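Local coordinates for putative gdp-fucose protein o-fucosyltransferase 1 (Caenorhabditis elegans, PDB 3ZY2) that is a putative protein O-fucosyltransferase of the GT-B clan, a two-domain fold with parallel sheets flanked by helices, holding guanosine-5'-diphosphate in this crystal, at residues T67-Y71 / I187-R192; P86-P90 / P167-F171; W193-I197 / Y316-A320; L209-V214 / I278-F284; I267-I271 / A355-I359. All blocks are in the same frame, centred on the assembly; numbering follows the deposited sequence.

Contact 1 of 5, residues T67-Y71 / I187-R192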
# COMPACT_ATOMS: atom_id res chain seq x y z
N THR A 67 13.89 -20.94 -20.61
CA THR A 67 14.76 -19.79 -20.58
C THR A 67 14.71 -19.03 -19.25
O THR A 67 15.74 -18.67 -18.70
CB THR A 67 14.50 -18.87 -21.78
OG1 THR A 67 14.67 -19.63 -22.99
CG2 THR A 67 15.49 -17.72 -21.79
N VAL A 68 13.51 -18.83 -18.72
CA VAL A 68 13.39 -18.13 -17.45
C VAL A 68 14.01 -18.93 -16.30
O VAL A 68 14.58 -18.34 -15.37
CB VAL A 68 11.94 -17.66 -17.18
CG1 VAL A 68 11.03 -18.81 -16.73
CG2 VAL A 68 11.94 -16.56 -16.13
N ALA A 69 13.94 -20.26 -16.40
CA ALA A 69 14.53 -21.16 -15.41
C ALA A 69 16.05 -21.01 -15.33
O ALA A 69 16.66 -21.41 -14.33
CB ALA A 69 14.16 -22.60 -15.74
N LYS A 70 16.66 -20.42 -16.35
CA LYS A 70 18.12 -20.21 -16.32
C LYS A 70 18.48 -19.06 -15.38
O LYS A 70 19.65 -18.90 -14.97
CB LYS A 70 18.66 -19.95 -17.73
CG LYS A 70 18.34 -21.06 -18.72
CD LYS A 70 19.45 -22.06 -18.83
CE LYS A 70 19.32 -22.86 -20.14
NZ LYS A 70 19.33 -22.02 -21.38
N TYR A 71 17.47 -18.28 -15.00
CA TYR A 71 17.68 -17.22 -14.04
C TYR A 71 17.43 -17.68 -12.60
O TYR A 71 18.25 -17.41 -11.70
CB TYR A 71 16.84 -15.98 -14.37
CG TYR A 71 17.04 -14.91 -13.33
CD1 TYR A 71 18.27 -14.24 -13.20
CD2 TYR A 71 16.03 -14.61 -12.41
CE1 TYR A 71 18.47 -13.29 -12.22
CE2 TYR A 71 16.22 -13.66 -11.43
CZ TYR A 71 17.44 -13.01 -11.33
OH TYR A 71 17.62 -12.06 -10.35
N ILE A 187 17.29 -8.68 -16.48
CA ILE A 187 16.54 -9.93 -16.35
C ILE A 187 15.66 -10.19 -17.59
O ILE A 187 15.30 -11.33 -17.85
CB ILE A 187 15.76 -9.95 -15.00
CG1 ILE A 187 16.78 -9.86 -13.86
CG2 ILE A 187 14.88 -11.23 -14.85
CD1 ILE A 187 16.14 -9.75 -12.47
N GLN A 188 15.37 -9.15 -18.38
CA GLN A 188 14.62 -9.34 -19.62
C GLN A 188 15.31 -10.34 -20.56
O GLN A 188 14.66 -10.97 -21.39
CB GLN A 188 14.41 -7.99 -20.31
CG GLN A 188 13.40 -8.03 -21.47
CD GLN A 188 11.94 -7.86 -21.04
OE1 GLN A 188 11.61 -6.98 -20.24
NE2 GLN A 188 11.05 -8.69 -21.59
N LYS A 189 16.62 -10.53 -20.38
CA LYS A 189 17.38 -11.54 -21.15
C LYS A 189 16.70 -12.92 -21.07
O LYS A 189 16.71 -13.71 -22.03
CB LYS A 189 18.83 -11.61 -20.62
CG LYS A 189 19.64 -12.75 -21.19
CD LYS A 189 21.04 -12.73 -20.60
CE LYS A 189 21.63 -14.13 -20.51
NZ LYS A 189 21.76 -14.80 -21.84
N TYR A 190 16.06 -13.18 -19.93
CA TYR A 190 15.50 -14.49 -19.62
C TYR A 190 14.04 -14.60 -19.95
O TYR A 190 13.43 -15.63 -19.67
CB TYR A 190 15.75 -14.84 -18.14
CG TYR A 190 17.20 -14.80 -17.78
CD1 TYR A 190 18.03 -15.84 -18.13
CD2 TYR A 190 17.74 -13.70 -17.14
CE1 TYR A 190 19.39 -15.81 -17.82
CE2 TYR A 190 19.09 -13.66 -16.80
CZ TYR A 190 19.90 -14.72 -17.16
OH TYR A 190 21.23 -14.68 -16.84
N LEU A 191 13.49 -13.57 -20.58
CA LEU A 191 12.11 -13.64 -21.12
C LEU A 191 12.20 -13.75 -22.63
O LEU A 191 12.40 -12.75 -23.33
CB LEU A 191 11.26 -12.43 -20.70
CG LEU A 191 11.12 -12.21 -19.18
CD1 LEU A 191 10.13 -11.11 -18.89
CD2 LEU A 191 10.74 -13.45 -18.39
N ARG A 192 12.06 -14.98 -23.11
CA ARG A 192 12.20 -15.30 -24.53
C ARG A 192 10.82 -15.70 -25.03
O ARG A 192 10.19 -16.58 -24.46
CB ARG A 192 13.16 -16.48 -24.69
CG ARG A 192 13.31 -16.92 -26.15
CD ARG A 192 14.42 -17.94 -26.31
NE ARG A 192 15.72 -17.36 -25.94
CZ ARG A 192 16.84 -18.05 -25.82
NH1 ARG A 192 16.87 -19.36 -26.04
NH2 ARG A 192 17.95 -17.42 -25.47
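Tyr71 and Tyr190 meet where the chain leaving helix 65-68 comes up to the 3-10 segment that runs through Tyr190, a contact of two connecting segments packed on helix 20-37 in this GT-B protein. The aromatic part comes first. Tyr71 CB sits over a face of the Tyr190 ring, 3.8 Å from its centroid and 17° off the normal, a CH-pi contact. The two rings themselves are oblique, centroids 5.4 Å apart with planes at 38°, so they form neither a stack nor a T. With CG anti to the backbone N (chi1 178°), the Tyr71 ring reaches on to Ile187, whose CG1 covers one of its faces while CD1 comes 3.5 Å from Tyr71 OH.

Among the aliphatic contacts, Val68 CG2 meets Leu191 CD2 at 4.0 Å, and both side chains also pack on helix 20-37, through Leu31 and Phe27 respectively. Backbone oxygens take part through van der Waals contact: Thr67 O lies at the edge of the Tyr190 ring, and Val68 N approaches Tyr190 O at an angle too poor for a hydrogen bond. At the Arg192 end, where the arginine is exposed, its side chain runs roughly perpendicular to that of Thr67, with Thr67 OG1 3.7 Å from Arg192 CD.

Contact 2 of 5, residues P86-P90 / P167-F171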
# COMPACT_ATOMS: atom_id res chain seq x y z
N PRO A 86 -2.21 -28.83 -3.69
CA PRO A 86 -3.16 -29.63 -2.89
C PRO A 86 -2.58 -30.15 -1.58
O PRO A 86 -3.27 -30.10 -0.57
CB PRO A 86 -3.53 -30.78 -3.84
CG PRO A 86 -3.40 -30.18 -5.20
CD PRO A 86 -2.19 -29.27 -5.10
N THR A 87 -1.32 -30.62 -1.60
CA THR A 87 -0.63 -31.11 -0.39
C THR A 87 0.28 -30.10 0.30
O THR A 87 0.44 -30.12 1.52
CB THR A 87 0.22 -32.39 -0.66
OG1 THR A 87 1.19 -32.11 -1.67
CG2 THR A 87 -0.65 -33.57 -1.10
N VAL A 88 0.92 -29.23 -0.49
CA VAL A 88 1.84 -28.25 0.08
C VAL A 88 1.12 -27.02 0.67
O VAL A 88 1.62 -26.41 1.60
CB VAL A 88 2.90 -27.80 -0.98
CG1 VAL A 88 3.75 -26.62 -0.47
CG2 VAL A 88 3.79 -28.97 -1.36
N TRP A 89 -0.04 -26.67 0.13
CA TRP A 89 -0.70 -25.42 0.49
C TRP A 89 -2.23 -25.50 0.45
O TRP A 89 -2.89 -24.84 -0.37
CB TRP A 89 -0.19 -24.34 -0.47
CG TRP A 89 -0.50 -22.93 -0.10
CD1 TRP A 89 -0.25 -22.31 1.09
CD2 TRP A 89 -1.04 -21.93 -0.98
NE1 TRP A 89 -0.62 -20.98 1.01
CE2 TRP A 89 -1.11 -20.73 -0.24
CE3 TRP A 89 -1.48 -21.94 -2.31
CZ2 TRP A 89 -1.61 -19.54 -0.79
CZ3 TRP A 89 -1.99 -20.74 -2.87
CH2 TRP A 89 -2.05 -19.57 -2.10
N PRO A 90 -2.80 -26.32 1.32
CA PRO A 90 -4.25 -26.56 1.30
C PRO A 90 -5.02 -25.32 1.75
O PRO A 90 -4.42 -24.42 2.36
CB PRO A 90 -4.42 -27.71 2.30
CG PRO A 90 -3.24 -27.58 3.21
CD PRO A 90 -2.12 -27.10 2.37
N PRO A 167 4.84 -22.49 3.57
CA PRO A 167 5.35 -23.13 2.36
C PRO A 167 5.16 -22.25 1.13
O PRO A 167 5.91 -22.38 0.16
CB PRO A 167 4.50 -24.40 2.25
CG PRO A 167 3.31 -24.17 3.10
CD PRO A 167 3.76 -23.28 4.20
N VAL A 168 4.15 -21.38 1.18
CA VAL A 168 3.82 -20.53 0.03
C VAL A 168 3.61 -19.09 0.49
O VAL A 168 2.71 -18.82 1.29
CB VAL A 168 2.56 -21.01 -0.75
CG1 VAL A 168 2.24 -20.02 -1.90
CG2 VAL A 168 2.74 -22.44 -1.29
N LEU A 169 4.41 -18.15 -0.01
CA LEU A 169 4.15 -16.75 0.21
C LEU A 169 3.29 -16.28 -0.94
O LEU A 169 3.69 -16.41 -2.10
CB LEU A 169 5.46 -15.94 0.24
CG LEU A 169 6.39 -15.82 1.45
CD1 LEU A 169 6.22 -16.89 2.54
CD2 LEU A 169 7.84 -15.72 1.02
N ALA A 170 2.10 -15.75 -0.65
CA ALA A 170 1.16 -15.33 -1.68
C ALA A 170 0.89 -13.84 -1.62
O ALA A 170 0.42 -13.35 -0.61
CB ALA A 170 -0.14 -16.12 -1.56
N PHE A 171 1.17 -13.14 -2.71
CA PHE A 171 1.07 -11.67 -2.77
C PHE A 171 0.00 -11.23 -3.78
O PHE A 171 0.08 -11.58 -4.97
CB PHE A 171 2.41 -11.08 -3.21
CG PHE A 171 3.58 -11.42 -2.32
CD1 PHE A 171 4.35 -12.58 -2.55
CD2 PHE A 171 3.99 -10.55 -1.31
CE1 PHE A 171 5.45 -12.87 -1.77
CE2 PHE A 171 5.09 -10.84 -0.53
CZ PHE A 171 5.81 -12.00 -0.73
O HOH W 1 0.08 -18.32 2.06
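Val88 and Trp89, where helix 77-88 gives way to a loop, face the start of strand 168-171, with Val88 CA nearest Pro167 CA at 6.6 Å and Trp89 CA nearest Val168 CA at 6.7 Å. This is helix-end packing on the six-stranded parallel sheet of an alpha/beta domain, in which 168-171 lies between strands 10-13 and 95-98. Trp89 is the first residue to leave helical torsions, and its CG stands anti to the backbone N (chi1 -167°), which carries the indole across Val168.

Val168 CB lies 3.5 Å from the centroid of the five-membered ring and just 3° off its normal, a CH-pi contact. The two methyls divide the indole: CG2 touches Trp89 CG at 3.5 Å, while CG1 approaches the ring fusion at CE2. Farther along the strand, Ala170 CB reaches Trp89 CZ2 at 3.8 Å. Beside the helix end, Val88 and Pro167 lie alongside each other, running opposite ways, with Val88 CG1 3.6 Å from Pro167 CB.

The indole N-H, which has Lys93 O as a weak partner, is linked to the strand by a water that accepts from Trp89 NE1 at 2.9 Å and donates to Val168 O at 2.8 Å.

Contact 3 of 5, residues W193-I197 / Y316-A320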
# COMPACT_ATOMS: atom_id res chain seq x y z
N TRP A 193 10.35 -15.06 -26.11
CA TRP A 193 9.02 -15.37 -26.64
C TRP A 193 8.85 -16.84 -26.94
O TRP A 193 9.77 -17.51 -27.43
CB TRP A 193 8.68 -14.54 -27.89
CG TRP A 193 8.77 -13.07 -27.59
CD1 TRP A 193 9.80 -12.23 -27.93
CD2 TRP A 193 7.86 -12.30 -26.80
NE1 TRP A 193 9.55 -10.97 -27.44
CE2 TRP A 193 8.37 -10.98 -26.74
CE3 TRP A 193 6.64 -12.58 -26.15
CZ2 TRP A 193 7.72 -9.95 -26.04
CZ3 TRP A 193 5.99 -11.56 -25.47
CH2 TRP A 193 6.52 -10.25 -25.43
N SER A 194 7.64 -17.33 -26.67
CA SER A 194 7.31 -18.72 -26.99
C SER A 194 7.62 -18.99 -28.46
O SER A 194 7.62 -18.06 -29.31
CB SER A 194 5.83 -18.97 -26.71
OG SER A 194 5.02 -18.16 -27.56
N SER A 195 7.88 -20.24 -28.77
CA SER A 195 8.18 -20.59 -30.15
C SER A 195 7.04 -20.17 -31.09
O SER A 195 7.30 -19.72 -32.20
CB SER A 195 8.47 -22.08 -30.26
OG SER A 195 7.32 -22.82 -29.92
N ARG A 196 5.80 -20.27 -30.63
CA ARG A 196 4.65 -19.87 -31.46
C ARG A 196 4.75 -18.40 -31.85
O ARG A 196 4.53 -18.04 -33.02
CB ARG A 196 3.36 -20.16 -30.70
CG ARG A 196 2.08 -19.83 -31.47
CD ARG A 196 0.87 -19.95 -30.54
NE ARG A 196 1.06 -19.16 -29.32
CZ ARG A 196 0.72 -17.88 -29.18
NH1 ARG A 196 0.13 -17.21 -30.16
NH2 ARG A 196 0.97 -17.26 -28.04
N ILE A 197 5.02 -17.53 -30.88
CA ILE A 197 5.12 -16.10 -31.15
C ILE A 197 6.33 -15.77 -32.00
O ILE A 197 6.27 -14.94 -32.93
CB ILE A 197 5.14 -15.30 -29.82
CG1 ILE A 197 3.74 -15.36 -29.22
CG2 ILE A 197 5.58 -13.87 -30.07
CD1 ILE A 197 3.63 -14.88 -27.79
N TYR A 316 1.64 -9.22 -28.62
CA TYR A 316 2.85 -9.96 -28.26
C TYR A 316 3.71 -10.18 -29.49
O TYR A 316 4.95 -10.02 -29.42
CB TYR A 316 2.49 -11.29 -27.57
CG TYR A 316 1.48 -11.10 -26.48
CD1 TYR A 316 1.82 -10.48 -25.26
CD2 TYR A 316 0.14 -11.51 -26.66
CE1 TYR A 316 0.87 -10.27 -24.25
CE2 TYR A 316 -0.81 -11.31 -25.64
CZ TYR A 316 -0.44 -10.69 -24.44
OH TYR A 316 -1.33 -10.47 -23.40
N THR A 317 3.07 -10.50 -30.59
CA THR A 317 3.79 -10.68 -31.85
C THR A 317 4.37 -9.33 -32.27
O THR A 317 5.51 -9.29 -32.75
CB THR A 317 2.93 -11.31 -32.95
OG1 THR A 317 2.44 -12.58 -32.48
CG2 THR A 317 3.74 -11.52 -34.22
N SER A 318 3.66 -8.24 -32.00
CA SER A 318 4.24 -6.90 -32.28
C SER A 318 5.50 -6.67 -31.46
O SER A 318 6.49 -6.18 -32.00
CB SER A 318 3.24 -5.76 -32.03
OG SER A 318 2.25 -5.75 -33.06
N LEU A 319 5.46 -6.97 -30.17
CA LEU A 319 6.67 -6.84 -29.35
C LEU A 319 7.83 -7.67 -29.92
O LEU A 319 9.00 -7.21 -29.98
CB LEU A 319 6.38 -7.27 -27.90
CG LEU A 319 5.51 -6.28 -27.11
CD1 LEU A 319 5.01 -6.98 -25.87
CD2 LEU A 319 6.29 -5.02 -26.72
N ALA A 320 7.53 -8.91 -30.30
CA ALA A 320 8.55 -9.80 -30.83
C ALA A 320 9.15 -9.24 -32.13
O ALA A 320 10.38 -9.26 -32.30
CB ALA A 320 7.96 -11.19 -31.06
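Trp193, just ahead of helix 195-208, and Ile197 in its first turn pack against one side of helix 315-324 through apolar contacts. That helix starts at the guanosine-5'-diphosphate pocket, which Asp313 and Met315 line, and the Tyr316 side chain is about 7 Å from the bound ligand. The aromatic contact is made by the indole. Over a face of its five-membered ring stands Ala320 CB, 3.9 Å from the centroid of that Trp193 ring, in CH-pi geometry. On the six-membered ring, Leu319 CB touches Trp193 CZ2 at 3.5 Å and Leu319 CD1 comes to Trp193 CH2 at 3.6 Å.

The aliphatic contacts belong to Ile197. Its CG2, anti to the backbone N, meets Ala320 CB at 3.7 Å, while CD1 at the end of the other branch reaches Tyr316 CB at 3.8 Å. Ala320 CB thus lies within contact of both Trp193 and Ile197.

Polar groups are served locally or by other parts of the chain. Ser194 is the N-cap of helix 195-208, its OG accepting a weak bond of 3.4 Å from Ile197 N and also hydrogen-bonded to Phe61 O. Trp193 NE1 donates to Glu343, and the Tyr316 hydroxyl is hydrogen-bonded to Glu48.

Around this buried contact, Phe63 stacks on Trp193, Leu62 of helix 59-62 touches Ile197 and Tyr316, Leu319 meets helix 335-346, and Ser318 faces strand 282-287.

Contact 4 of 5, residues L209-V214 / I278-F284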
# COMPACT_ATOMS: atom_id res chain seq x y z
N LEU A 209 8.43 -7.49 -44.64
CA LEU A 209 9.37 -6.45 -44.21
C LEU A 209 10.75 -6.66 -44.81
O LEU A 209 11.58 -7.40 -44.25
CB LEU A 209 9.44 -6.41 -42.67
CG LEU A 209 8.13 -6.03 -41.95
CD1 LEU A 209 8.28 -6.25 -40.43
CD2 LEU A 209 7.74 -4.59 -42.26
N ALA A 210 11.00 -6.01 -45.94
CA ALA A 210 12.34 -6.04 -46.55
C ALA A 210 13.32 -5.41 -45.56
O ALA A 210 13.03 -4.42 -44.86
CB ALA A 210 12.35 -5.30 -47.89
N LYS A 211 14.49 -6.04 -45.47
CA LYS A 211 15.52 -5.61 -44.52
C LYS A 211 16.56 -4.71 -45.18
O LYS A 211 16.82 -4.81 -46.38
CB LYS A 211 16.19 -6.83 -43.90
CG LYS A 211 15.23 -7.55 -42.89
CD LYS A 211 15.78 -8.89 -42.39
CE LYS A 211 16.97 -8.73 -41.42
NZ LYS A 211 16.59 -7.99 -40.18
N PRO A 212 17.15 -3.79 -44.39
CA PRO A 212 16.89 -3.58 -42.95
C PRO A 212 15.59 -2.82 -42.73
O PRO A 212 15.18 -2.02 -43.58
CB PRO A 212 18.08 -2.73 -42.51
CG PRO A 212 18.59 -2.05 -43.74
CD PRO A 212 18.18 -2.88 -44.94
N PHE A 213 14.91 -3.12 -41.63
CA PHE A 213 13.63 -2.44 -41.35
C PHE A 213 13.66 -1.68 -40.05
O PHE A 213 14.35 -2.08 -39.08
CB PHE A 213 12.38 -3.37 -41.45
CG PHE A 213 12.16 -4.32 -40.29
CD1 PHE A 213 12.77 -5.57 -40.27
CD2 PHE A 213 11.27 -4.00 -39.26
CE1 PHE A 213 12.52 -6.48 -39.23
CE2 PHE A 213 11.01 -4.90 -38.20
CZ PHE A 213 11.64 -6.14 -38.18
N VAL A 214 12.95 -0.56 -40.05
CA VAL A 214 12.73 0.24 -38.85
C VAL A 214 11.39 -0.18 -38.27
O VAL A 214 10.40 -0.21 -39.00
CB VAL A 214 12.64 1.76 -39.16
CG1 VAL A 214 12.44 2.57 -37.87
CG2 VAL A 214 13.93 2.27 -39.81
N ILE A 278 19.54 4.46 -41.93
CA ILE A 278 19.97 3.05 -42.06
C ILE A 278 19.72 2.45 -43.45
O ILE A 278 19.97 1.26 -43.67
CB ILE A 278 19.33 2.12 -40.98
CG1 ILE A 278 17.83 1.90 -41.23
CG2 ILE A 278 19.54 2.69 -39.56
CD1 ILE A 278 17.28 0.74 -40.37
N GLY A 279 19.23 3.26 -44.39
CA GLY A 279 18.87 2.76 -45.71
C GLY A 279 17.77 1.70 -45.62
O GLY A 279 17.88 0.61 -46.19
N ALA A 280 16.74 2.00 -44.82
CA ALA A 280 15.69 1.02 -44.55
C ALA A 280 14.91 0.66 -45.82
O ALA A 280 14.68 1.53 -46.69
CB ALA A 280 14.74 1.56 -43.51
N LYS A 281 14.52 -0.61 -45.91
CA LYS A 281 13.72 -1.07 -47.05
C LYS A 281 12.26 -1.30 -46.72
O LYS A 281 11.47 -1.63 -47.61
CB LYS A 281 14.35 -2.29 -47.72
CG LYS A 281 15.74 -2.00 -48.31
CD LYS A 281 15.66 -0.95 -49.43
CE LYS A 281 17.05 -0.54 -49.95
NZ LYS A 281 17.69 0.49 -49.07
N SER A 282 11.90 -1.09 -45.46
CA SER A 282 10.53 -1.15 -45.00
C SER A 282 10.44 -0.60 -43.58
O SER A 282 11.46 -0.43 -42.89
CB SER A 282 10.00 -2.59 -45.04
OG SER A 282 10.62 -3.40 -44.05
N VAL A 283 9.19 -0.34 -43.17
CA VAL A 283 8.88 0.12 -41.82
C VAL A 283 7.77 -0.76 -41.24
O VAL A 283 6.82 -1.12 -41.95
CB VAL A 283 8.47 1.63 -41.80
CG1 VAL A 283 7.90 2.03 -40.43
CG2 VAL A 283 9.66 2.51 -42.20
N PHE A 284 7.93 -1.13 -39.98
CA PHE A 284 6.88 -1.81 -39.24
C PHE A 284 6.31 -0.87 -38.20
O PHE A 284 7.06 -0.21 -37.47
CB PHE A 284 7.44 -3.05 -38.55
CG PHE A 284 6.44 -3.74 -37.66
CD1 PHE A 284 5.36 -4.45 -38.22
CD2 PHE A 284 6.57 -3.66 -36.28
CE1 PHE A 284 4.44 -5.11 -37.40
CE2 PHE A 284 5.64 -4.32 -35.45
CZ PHE A 284 4.56 -5.03 -36.03
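Ser282 OG and Phe213 CG each stand between their own backbone N and carbonyl carbon (chi1 70° and 76°); the first torsion points the hydroxyl at Ala210 O, the second swings the phenyl to Leu209 CD1 and Phe284 CB. Ser282 OG donates to Ala210 O at 2.7 Å, from a position tilted 16° from the carbonyl plane. This buried hydroxyl therefore ties the loop ahead of strand 213-218 to strand 282-287.

A ladder of backbone bonds follows. Lys281 N donates to Pro212 O at 2.8 Å, Val214 N to Ser282 O at 3.2 Å, and Phe284 N to Val214 O at 2.8 Å. Val214 thus uses both its N and its O toward residues 282 and 284, the alternation of a parallel pair, with Val214 opposite Val283. A cis peptide bond precedes Pro212.

Apolar side chains cover both faces. On the face of Val214, its CG2 meets Ile278 CD1 at 3.7 Å and Ala280 CB at 3.9 Å. On the face of Phe213, Leu209 CD1 lies over the phenyl ring and touches Phe284 CB at 3.8 Å; Phe213 and Phe284 lie alongside one another with the same heading. Lys281 curls back, its NZ donating to Gly279 O from above the carbonyl plane, while Lys211 makes a salt bridge with Asp326.

Gly279, with positive phi, ends helix 264-278 in a Schellman motif. Adjacent parallel strands, each entered from a helix, fit the Rossmann-like alpha/beta domains of GT-B proteins; here 213-218 is the middle strand of five and 282-287 its neighbour.

Contact 5 of 5, residues I267-I271 / A355-I359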
# COMPACT_ATOMS: atom_id res chain seq x y z
N ILE A 267 6.40 12.60 -35.63
CA ILE A 267 6.51 11.16 -35.91
C ILE A 267 6.99 10.93 -37.35
O ILE A 267 7.93 10.18 -37.58
CB ILE A 267 5.17 10.44 -35.67
CG1 ILE A 267 4.87 10.43 -34.17
CG2 ILE A 267 5.21 8.99 -36.25
CD1 ILE A 267 3.47 10.04 -33.80
N LEU A 268 6.36 11.63 -38.29
CA LEU A 268 6.70 11.46 -39.70
C LEU A 268 8.13 11.90 -39.98
O LEU A 268 8.88 11.18 -40.64
CB LEU A 268 5.69 12.20 -40.59
CG LEU A 268 4.25 11.66 -40.57
CD1 LEU A 268 3.32 12.59 -41.29
CD2 LEU A 268 4.17 10.29 -41.19
N GLU A 269 8.50 13.08 -39.48
CA GLU A 269 9.84 13.61 -39.70
C GLU A 269 10.89 12.63 -39.18
O GLU A 269 11.88 12.35 -39.85
CB GLU A 269 10.01 14.97 -39.02
CG GLU A 269 11.44 15.52 -39.14
CD GLU A 269 11.61 16.96 -38.68
OE1 GLU A 269 10.62 17.57 -38.20
OE2 GLU A 269 12.75 17.46 -38.80
N GLN A 270 10.66 12.10 -37.98
CA GLN A 270 11.65 11.23 -37.35
C GLN A 270 11.73 9.85 -38.01
O GLN A 270 12.83 9.31 -38.17
CB GLN A 270 11.41 11.17 -35.84
CG GLN A 270 11.74 12.51 -35.17
CD GLN A 270 11.19 12.64 -33.78
OE1 GLN A 270 10.39 13.54 -33.49
NE2 GLN A 270 11.64 11.78 -32.89
N ILE A 271 10.60 9.30 -38.43
CA ILE A 271 10.61 8.03 -39.19
C ILE A 271 11.39 8.18 -40.49
O ILE A 271 12.19 7.31 -40.86
CB ILE A 271 9.18 7.55 -39.49
CG1 ILE A 271 8.50 7.06 -38.20
CG2 ILE A 271 9.20 6.42 -40.56
CD1 ILE A 271 7.04 6.67 -38.36
N ALA A 355 16.17 3.76 -30.48
CA ALA A 355 16.03 5.21 -30.35
C ALA A 355 14.63 5.46 -29.84
O ALA A 355 13.81 4.54 -29.79
CB ALA A 355 16.23 5.90 -31.69
N PHE A 356 14.34 6.71 -29.48
CA PHE A 356 13.03 7.09 -28.99
C PHE A 356 12.61 8.39 -29.64
O PHE A 356 13.44 9.26 -29.91
CB PHE A 356 13.05 7.27 -27.48
CG PHE A 356 13.35 6.02 -26.73
CD1 PHE A 356 12.33 5.12 -26.44
CD2 PHE A 356 14.66 5.73 -26.33
CE1 PHE A 356 12.59 3.95 -25.74
CE2 PHE A 356 14.93 4.55 -25.63
CZ PHE A 356 13.88 3.66 -25.35
N PHE A 357 11.31 8.52 -29.89
CA PHE A 357 10.78 9.79 -30.40
C PHE A 357 11.12 10.93 -29.46
O PHE A 357 11.03 10.81 -28.24
CB PHE A 357 9.27 9.71 -30.63
CG PHE A 357 8.88 8.81 -31.76
CD1 PHE A 357 9.13 9.18 -33.07
CD2 PHE A 357 8.28 7.57 -31.50
CE1 PHE A 357 8.79 8.35 -34.12
CE2 PHE A 357 7.92 6.73 -32.55
CZ PHE A 357 8.19 7.12 -33.86
N GLY A 358 11.57 12.03 -30.05
CA GLY A 358 11.88 13.27 -29.28
C GLY A 358 13.19 13.28 -28.51
O GLY A 358 13.49 14.25 -27.78
N ILE A 359 13.98 12.21 -28.67
CA ILE A 359 15.27 12.07 -27.99
C ILE A 359 16.36 12.05 -29.05
O ILE A 359 16.39 11.13 -29.88
CB ILE A 359 15.37 10.74 -27.17
CG1 ILE A 359 14.31 10.68 -26.06
CG2 ILE A 359 16.79 10.52 -26.61
CD1 ILE A 359 14.51 11.67 -24.91
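Phe357 inserts its ring beside helix 264-278, meeting Ile267, Gln270 and Ile271. In the second segment, Ala355 and Phe356 bring in the edge strand of the five-stranded parallel sheet, which pairs with strand 327-330 through Ala355 and Phe357. Phe356 turns its side chain away from helix 264-278, toward Gln244 and Cys245, and opens a type II beta turn that closes with a bond of 3.2 Å from Ile359 N to Phe356 O.

Phe357 follows at the second position of this turn and gives the largest share of the contact. Its CG is anti to the carbonyl carbon (chi1 -69°), which places the ring against the helix. Ile267 CG1 lies over one face of that ring. Phe357 CE1 comes 4.2 Å from Ile267 CG2 and 4.3 Å from Ile271 CG1, the latter approaching at the ring edge near its plane. Gln270 runs extended beyond CG and crosses the phenyl obliquely, with amide and ring planes 65° apart.

Gly358, the third residue of the turn, has a positive phi of 77°, as expected at this position of a type II turn, and its backbone passes next to the end of the Gln270 side chain.

Val216 and Leu218 of strand 213-218 and Pro262 continue the hydrocarbon surroundings of Phe357. The chemistry implies that helix 264-278 is joined to the edge of the sheet chiefly by non-directional packing of the Phe357 ring against Ile267 and Ile271.

Contacts 4 and 5 belong to the same five-stranded sheet, contact 4 through the middle strand 213-218 and its neighbour 282-287, contact 5 through edge strand 354-356; they touch where Val283 meets Ile271. Contact 3 lies beside contact 4, Ser318 packing on Phe284. Contacts 2, 3 and 5 are buried, whereas contacts 1 and 4 are only partly so. Contact 2 is in the six-stranded sheet, about 50 Å from contact 4 between centres. Contact 1 continues directly in sequence into contact 3. Their chemistry differs accordingly: contact 4 is joined by direct backbone and hydroxyl hydrogen bonds, contact 2 combines CH-pi packing with a water bridge, and contacts 1, 3 and 5 rest largely on aromatic and aliphatic packing.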